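Local coordinates for diphosphomevalonate decarboxylase, putative (PDB 2HKE), which probably catalyses the ATP-dependent decarboxylation of (R)-5-diphosphomevalonate to isopentenyl diphosphate, the isoprenoid precursor made by the mevalonate pathway, at residues Ser218-Val221 with Pro222-Lys226. The protein carries 1 engineered substitution. Numbering follows the deposited sequence.
Sequences SETV and PERMK
Glu219 and Glu223, one helical turn apart, bring their carboxylates to 3.8 Å between the two OE2 atoms, with planes 23° apart. A water bridges the pair: it donates to Glu219 OE2 at 2.6 Å and to Glu223 OE1, and accepts from Thr220 OG1 at 2.7 Å. One solvent molecule thus supplies a hydrogen to each acid, which would be expected to ease their repulsion. Lys215 O, a turn earlier, offers a weak alternative acceptor for the single hydrogen of the Thr220 hydroxyl. Because chi1 of -54° puts OG1 of this threonine beside its backbone N, CG2 is turned to the carbonyl side and sits 3.2 Å above the centre of the Arg224 guanidinium plane; the arginine chain, extended from CG to NE, runs alongside. Arg224 NH1 is satisfied by salt bridges to Asp250 and Glu247 of helix 237-256, so the methyl packs on a group already held by charge. Residues 218-226 all lie on helix 213-234 of the C-terminal, GHMP-type domain, and Pro222 interrupts its bonding pattern: lacking an amide hydrogen, it leaves Ser218 O facing Pro222 CG at 3.8 Å, and the helix kinks here. Regular i to i+4 bonding resumes at once: Glu223 N donates to Glu219 O at 3.2 Å, Arg224 N to Thr220 O, and Met225 N to Val221 O at 2.8 Å. On the buried side, Val221 CG1 lies 3.8 Å from Met225 CG, and both side chains pack against Ile17.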
# COMPACT_ATOMS: atom_id res chain seq x y z
N SER A 218 12.02 18.73 4.96
CA SER A 218 12.53 19.40 6.13
C SER A 218 11.46 19.77 7.14
O SER A 218 11.68 19.65 8.34
CB SER A 218 13.25 20.68 5.69
OG SER A 218 13.88 21.22 6.81
N GLU A 219 10.32 20.26 6.67
CA GLU A 219 9.30 20.82 7.54
C GLU A 219 8.00 20.02 7.53
O GLU A 219 7.47 19.74 8.57
CB GLU A 219 9.03 22.27 7.11
CG GLU A 219 7.91 22.97 7.86
CD GLU A 219 7.65 24.39 7.38
OE1 GLU A 219 8.32 25.33 7.85
OE2 GLU A 219 6.72 24.53 6.59
N THR A 220 7.49 19.67 6.36
CA THR A 220 6.07 19.31 6.26
C THR A 220 5.86 17.91 6.81
O THR A 220 4.97 17.67 7.60
CB THR A 220 5.57 19.39 4.82
OG1 THR A 220 5.86 20.70 4.28
CG2 THR A 220 4.06 19.15 4.73
N VAL A 221 6.66 16.97 6.35
CA VAL A 221 6.42 15.56 6.82
C VAL A 221 6.59 15.48 8.32
O VAL A 221 5.73 14.93 9.00
CB VAL A 221 7.24 14.54 6.07
CG1 VAL A 221 7.14 13.13 6.76
CG2 VAL A 221 6.75 14.47 4.60
N PRO A 222 7.70 16.01 8.88
CA PRO A 222 7.76 16.02 10.33
C PRO A 222 6.54 16.61 11.07
O PRO A 222 6.08 16.01 12.08
CB PRO A 222 9.05 16.81 10.61
CG PRO A 222 9.90 16.53 9.47
CD PRO A 222 8.96 16.47 8.29
N GLU A 223 6.00 17.72 10.58
CA GLU A 223 4.79 18.36 11.11
C GLU A 223 3.62 17.35 11.03
O GLU A 223 2.91 17.11 12.02
CB GLU A 223 4.33 19.58 10.30
CG GLU A 223 5.12 20.90 10.39
CD GLU A 223 4.70 21.97 9.35
OE1 GLU A 223 4.13 21.64 8.25
OE2 GLU A 223 4.94 23.17 9.68
N ARG A 224 3.42 16.76 9.85
CA ARG A 224 2.24 15.93 9.64
C ARG A 224 2.32 14.58 10.36
O ARG A 224 1.29 14.05 10.81
CB ARG A 224 1.97 15.73 8.15
CG ARG A 224 1.64 17.02 7.49
CD ARG A 224 1.26 16.86 6.03
NE ARG A 224 0.97 18.20 5.49
CZ ARG A 224 0.93 18.50 4.22
NH1 ARG A 224 1.15 17.60 3.30
NH2 ARG A 224 0.66 19.74 3.86
N MET A 225 3.52 14.04 10.51
CA MET A 225 3.73 12.83 11.34
C MET A 225 3.26 13.07 12.78
O MET A 225 2.60 12.23 13.37
CB MET A 225 5.19 12.38 11.35
CG MET A 225 5.69 11.82 9.98
SD MET A 225 4.85 10.27 9.51
CE MET A 225 5.24 9.24 10.93
N LYS A 226 3.59 14.22 13.33
CA LYS A 226 3.13 14.57 14.69
C LYS A 226 1.62 14.72 14.77
O LYS A 226 0.98 14.19 15.70
CB LYS A 226 3.85 15.82 15.20
CG LYS A 226 3.32 16.37 16.53
CD LYS A 226 4.20 17.54 17.03
CE LYS A 226 3.66 18.11 18.36
NZ LYS A 226 4.63 19.12 18.94
O HOH W 1 4.95 22.78 5.79